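Local coordinates for protein sulfhydryl oxidase 1 (Homo sapiens, PDB 3LLK) that catalyses the FAD-dependent oxidation of thiols to disulfides, with molecular oxygen as electron acceptor, at residues I106-F118 / G205-Q217. Sequence-based numbering, arbitrary orientation.
Sequences IGCQGSEPHFRGF and GAPSEDPQFPKVQ. With FAD (flavin-adenine dinucleotide), chain D.
The carboxylate of Asp210 joins the two loops by gripping Ser111 with both oxygens. Asp210 OD1 takes the backbone N-H of Ser111 on its syn lone pair (N to OD1 2.8 Å, 165° at the hydrogen), while Ser111 OG donates to Asp210 OD2 over a very short 2.5 Å. From within its own loop OD2 also accepts the N-H of Gln212, which comes in from above the carboxylate plane and closes an Asx turn at the start of the type I turn Asp210-Phe213. With CG anti to the backbone N (chi1 -170°), Asp210 sends its carboxylate across to Ser111. Asp210 CA itself sits over the centre of the Phe115 ring, a CH-pi contact 3.7 Å from the centroid. Pro211 CD abuts CE1 of the same ring, and His114 NE2 lies over its other face. In this Erv1/Alr-type sulfhydryl oxidase module the two loops meet at the FAD pyrophosphate: 106-118 leads into helix 118-134 and carries Cys108, disulfide-linked to Cys120, whereas 205-217 follows helix 185-203. Arg116, bent at chi3, lies flat on Phe213 in a cation-pi stack, Arg116 CZ 3.8 Å from the ring centroid and the planes 17° apart. Arg116 NE donates to FAD O2P, near the guanidinium plane, over a very short modelled 2.5 Å. Arg116 NH1 reaches Gln109 O at 3.0 Å, meeting that carbonyl from above its plane, and both NH1 and NH2 make weak bonds to Gly107 O. In the second loop Glu209 OE2 accepts the N-H groups of Gly205 and Lys215 from opposite faces of its carboxylate.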
# COMPACT_ATOMS: atom_id res chain seq x y z
N ILE A 106 3.14 13.92 -3.05
CA ILE A 106 3.17 15.05 -2.15
C ILE A 106 3.88 14.59 -0.89
O ILE A 106 4.97 15.07 -0.57
CB ILE A 106 1.76 15.58 -1.82
CG1 ILE A 106 1.08 16.07 -3.10
CG2 ILE A 106 1.86 16.74 -0.84
CD1 ILE A 106 -0.28 16.74 -2.88
N GLY A 107 3.28 13.65 -0.18
CA GLY A 107 3.90 13.14 1.03
C GLY A 107 4.96 12.10 0.69
O GLY A 107 5.71 11.66 1.56
N CYS A 108 5.01 11.72 -0.58
CA CYS A 108 5.97 10.73 -1.05
C CYS A 108 6.97 11.30 -2.06
O CYS A 108 7.64 10.57 -2.79
CB CYS A 108 5.21 9.55 -1.66
SG CYS A 108 4.58 8.36 -0.44
N GLN A 109 7.06 12.62 -2.08
CA GLN A 109 7.95 13.34 -2.98
C GLN A 109 9.43 13.16 -2.60
O GLN A 109 9.83 13.55 -1.51
CB GLN A 109 7.59 14.83 -2.94
CG GLN A 109 8.49 15.75 -3.74
CD GLN A 109 8.38 15.51 -5.21
OE1 GLN A 109 8.96 14.55 -5.74
NE2 GLN A 109 7.63 16.37 -5.90
N GLY A 110 10.22 12.56 -3.48
CA GLY A 110 11.63 12.39 -3.17
C GLY A 110 12.39 13.69 -3.42
O GLY A 110 11.96 14.49 -4.25
N SER A 111 13.50 13.91 -2.71
CA SER A 111 14.30 15.13 -2.92
C SER A 111 14.93 15.06 -4.31
O SER A 111 15.43 16.05 -4.83
CB SER A 111 15.38 15.27 -1.84
OG SER A 111 16.31 14.20 -1.87
N GLU A 112 14.91 13.86 -4.88
CA GLU A 112 15.42 13.60 -6.22
C GLU A 112 14.49 12.55 -6.82
O GLU A 112 13.98 11.67 -6.11
CB GLU A 112 16.86 13.07 -6.18
CG GLU A 112 17.90 14.12 -5.84
CD GLU A 112 19.32 13.59 -5.98
OE1 GLU A 112 19.76 13.33 -7.13
OE2 GLU A 112 20.00 13.44 -4.94
N PRO A 113 14.25 12.62 -8.14
CA PRO A 113 13.38 11.70 -8.87
C PRO A 113 13.52 10.21 -8.54
O PRO A 113 12.52 9.50 -8.45
CB PRO A 113 13.71 12.01 -10.33
CG PRO A 113 13.96 13.50 -10.28
CD PRO A 113 14.84 13.62 -9.05
N HIS A 114 14.75 9.74 -8.38
CA HIS A 114 14.96 8.33 -8.08
C HIS A 114 14.69 7.95 -6.62
O HIS A 114 14.66 6.76 -6.28
CB HIS A 114 16.38 7.90 -8.47
CG HIS A 114 17.46 8.74 -7.85
ND1 HIS A 114 17.85 9.96 -8.36
CD2 HIS A 114 18.22 8.53 -6.75
CE1 HIS A 114 18.80 10.47 -7.60
NE2 HIS A 114 19.05 9.62 -6.61
N PHE A 115 14.48 8.94 -5.75
CA PHE A 115 14.20 8.66 -4.34
C PHE A 115 12.70 8.60 -4.09
O PHE A 115 11.91 9.28 -4.76
CB PHE A 115 14.77 9.76 -3.43
CG PHE A 115 16.27 9.74 -3.29
CD1 PHE A 115 16.99 10.93 -3.28
CD2 PHE A 115 16.96 8.53 -3.15
CE1 PHE A 115 18.38 10.92 -3.12
CE2 PHE A 115 18.35 8.52 -2.99
CZ PHE A 115 19.06 9.72 -2.98
N ARG A 116 12.31 7.77 -3.13
CA ARG A 116 10.93 7.63 -2.73
C ARG A 116 9.98 7.40 -3.90
O ARG A 116 10.19 6.51 -4.72
CB ARG A 116 10.54 8.89 -1.94
CG ARG A 116 11.59 9.28 -0.90
CD ARG A 116 11.15 10.45 -0.02
NE ARG A 116 10.18 10.02 0.98
CZ ARG A 116 9.13 10.74 1.37
NH1 ARG A 116 8.91 11.94 0.83
NH2 ARG A 116 8.30 10.27 2.30
N GLY A 117 8.91 8.19 -3.97
CA GLY A 117 7.97 8.02 -5.06
C GLY A 117 7.00 6.87 -4.89
O GLY A 117 6.46 6.64 -3.81
N PHE A 118 6.79 6.12 -5.96
CA PHE A 118 5.84 5.01 -5.93
C PHE A 118 6.00 4.05 -4.75
O PHE A 118 5.02 3.73 -4.10
CB PHE A 118 5.90 4.21 -7.24
CG PHE A 118 4.98 3.02 -7.26
CD1 PHE A 118 3.59 3.20 -7.19
CD2 PHE A 118 5.49 1.73 -7.32
CE1 PHE A 118 2.74 2.10 -7.17
CE2 PHE A 118 4.64 0.63 -7.30
CZ PHE A 118 3.26 0.81 -7.22
N GLY A 205 20.33 4.92 6.68
CA GLY A 205 21.65 5.43 6.34
C GLY A 205 22.33 4.78 5.16
O GLY A 205 23.54 4.94 4.97
N ALA A 206 21.58 4.04 4.35
CA ALA A 206 22.16 3.38 3.19
C ALA A 206 22.41 4.36 2.05
O ALA A 206 21.79 5.43 1.99
CB ALA A 206 21.25 2.27 2.72
N PRO A 207 23.33 4.02 1.13
CA PRO A 207 23.62 4.90 -0.00
C PRO A 207 22.37 5.27 -0.80
O PRO A 207 22.33 6.30 -1.46
CB PRO A 207 24.61 4.08 -0.81
CG PRO A 207 25.40 3.38 0.27
CD PRO A 207 24.30 2.91 1.21
N SER A 208 21.33 4.43 -0.72
CA SER A 208 20.08 4.65 -1.44
C SER A 208 19.03 5.44 -0.66
O SER A 208 17.91 5.66 -1.14
CB SER A 208 19.47 3.31 -1.85
OG SER A 208 19.15 2.54 -0.70
N GLU A 209 19.38 5.87 0.55
CA GLU A 209 18.47 6.62 1.40
C GLU A 209 18.34 8.09 0.97
O GLU A 209 19.34 8.76 0.74
CB GLU A 209 18.97 6.55 2.84
CG GLU A 209 18.11 7.26 3.87
CD GLU A 209 18.74 7.22 5.24
OE1 GLU A 209 19.81 7.84 5.43
OE2 GLU A 209 18.18 6.54 6.14
N ASP A 210 17.11 8.57 0.84
CA ASP A 210 16.89 9.97 0.48
C ASP A 210 17.41 10.79 1.66
O ASP A 210 16.87 10.70 2.77
CB ASP A 210 15.39 10.22 0.26
CG ASP A 210 15.10 11.58 -0.35
OD1 ASP A 210 14.07 11.71 -1.06
OD2 ASP A 210 15.88 12.53 -0.12
N PRO A 211 18.46 11.60 1.45
CA PRO A 211 19.02 12.41 2.54
C PRO A 211 18.00 13.27 3.28
O PRO A 211 18.12 13.50 4.48
CB PRO A 211 20.07 13.26 1.83
CG PRO A 211 20.53 12.35 0.72
CD PRO A 211 19.21 11.81 0.20
N GLN A 212 16.98 13.72 2.56
CA GLN A 212 15.96 14.57 3.15
C GLN A 212 14.91 13.82 3.95
O GLN A 212 14.10 14.42 4.65
CB GLN A 212 15.30 15.41 2.05
CG GLN A 212 15.35 16.91 2.30
CD GLN A 212 16.69 17.38 2.84
OE1 GLN A 212 17.74 17.12 2.25
NE2 GLN A 212 16.66 18.07 3.97
N PHE A 213 14.92 12.49 3.85
CA PHE A 213 13.96 11.66 4.57
C PHE A 213 14.64 10.42 5.14
O PHE A 213 14.44 9.31 4.66
CB PHE A 213 12.83 11.27 3.62
CG PHE A 213 12.02 12.43 3.13
CD1 PHE A 213 10.97 12.94 3.90
CD2 PHE A 213 12.34 13.06 1.94
CE1 PHE A 213 10.25 14.06 3.48
CE2 PHE A 213 11.63 14.19 1.51
CZ PHE A 213 10.58 14.68 2.29
N PRO A 214 15.48 10.61 6.18
CA PRO A 214 16.21 9.52 6.83
C PRO A 214 15.29 8.45 7.39
O PRO A 214 14.22 8.76 7.92
CB PRO A 214 16.98 10.23 7.94
CG PRO A 214 17.11 11.63 7.45
CD PRO A 214 15.77 11.90 6.83
N LYS A 215 15.70 7.19 7.29
CA LYS A 215 14.91 6.08 7.81
C LYS A 215 14.95 6.08 9.33
O LYS A 215 15.99 6.33 9.94
CB LYS A 215 15.47 4.75 7.29
CG LYS A 215 15.41 4.58 5.78
CD LYS A 215 13.97 4.60 5.29
CE LYS A 215 13.90 4.28 3.81
NZ LYS A 215 12.49 4.31 3.32
N VAL A 216 13.81 5.80 9.96
CA VAL A 216 13.74 5.72 11.41
C VAL A 216 12.71 4.67 11.78
O VAL A 216 11.93 4.22 10.93
CB VAL A 216 13.29 7.06 12.05
CG1 VAL A 216 14.13 8.21 11.52
CG2 VAL A 216 11.81 7.28 11.79
N GLN A 217 12.71 4.26 13.05
CA GLN A 217 11.74 3.29 13.53
C GLN A 217 10.50 4.15 13.73
O GLN A 217 10.42 4.98 14.65
CB GLN A 217 12.24 2.66 14.83
CG GLN A 217 13.42 1.73 14.58
CD GLN A 217 13.07 0.60 13.62
OE1 GLN A 217 12.48 -0.41 14.02
NE2 GLN A 217 13.43 0.76 12.35
PA FAD D . 8.74 4.54 2.98
O1A FAD D . 8.33 4.33 1.57
O2A FAD D . 9.49 3.53 3.78
O5B FAD D . 7.51 4.98 3.85
C5B FAD D . 6.31 5.58 3.36
C4B FAD D . 5.88 6.42 4.53
O4B FAD D . 5.04 5.54 5.33
C3B FAD D . 6.74 7.34 5.42
O3B FAD D . 7.05 8.63 4.88
C2B FAD D . 5.96 7.30 6.65
O2B FAD D . 4.96 8.27 6.76
C1B FAD D . 5.29 5.92 6.69
N9A FAD D . 5.94 4.84 7.37
C8A FAD D . 7.30 4.56 7.66
N7A FAD D . 7.53 3.49 8.35
C5A FAD D . 6.25 3.00 8.56
C6A FAD D . 5.82 1.87 9.29
N6A FAD D . 6.66 1.06 9.94
N1A FAD D . 4.47 1.59 9.39
C2A FAD D . 3.50 2.39 8.87
N3A FAD D . 3.92 3.52 8.15
C4A FAD D . 5.32 3.77 8.02
N1 FAD D . 13.91 -0.82 -1.06
C2 FAD D . 15.22 -1.26 -1.08
O2 FAD D . 16.08 -0.44 -1.44
N3 FAD D . 15.31 -2.58 -0.64
C4 FAD D . 14.26 -3.44 -0.22
O4 FAD D . 14.52 -4.64 0.11
C4X FAD D . 12.99 -2.90 -0.24
N5 FAD D . 11.85 -3.71 0.06
C5X FAD D . 10.51 -3.27 -0.05
C6 FAD D . 9.48 -4.20 0.17
C7 FAD D . 8.13 -3.74 0.07
C7M FAD D . 7.07 -4.81 0.32
C8 FAD D . 7.83 -2.38 -0.23
C8M FAD D . 6.48 -1.70 -0.33
C9 FAD D . 8.88 -1.50 -0.47
C9A FAD D . 10.25 -1.86 -0.45
N10 FAD D . 11.51 -1.11 -0.65
C10 FAD D . 12.81 -1.55 -0.67
C1' FAD D . 11.37 0.31 -0.72
C2' FAD D . 11.44 1.11 0.54
O2' FAD D . 10.79 0.40 1.63
C3' FAD D . 10.90 2.50 0.53
O3' FAD D . 9.55 2.50 0.08
C4' FAD D . 11.67 3.62 -0.14
O4' FAD D . 13.10 3.50 0.13
C5' FAD D . 11.22 5.00 0.06
O5' FAD D . 11.40 5.30 1.44
P FAD D . 10.74 6.49 2.19
O1P FAD D . 11.81 6.95 3.08
O2P FAD D . 10.19 7.52 1.28
O3P FAD D . 9.51 5.94 3.08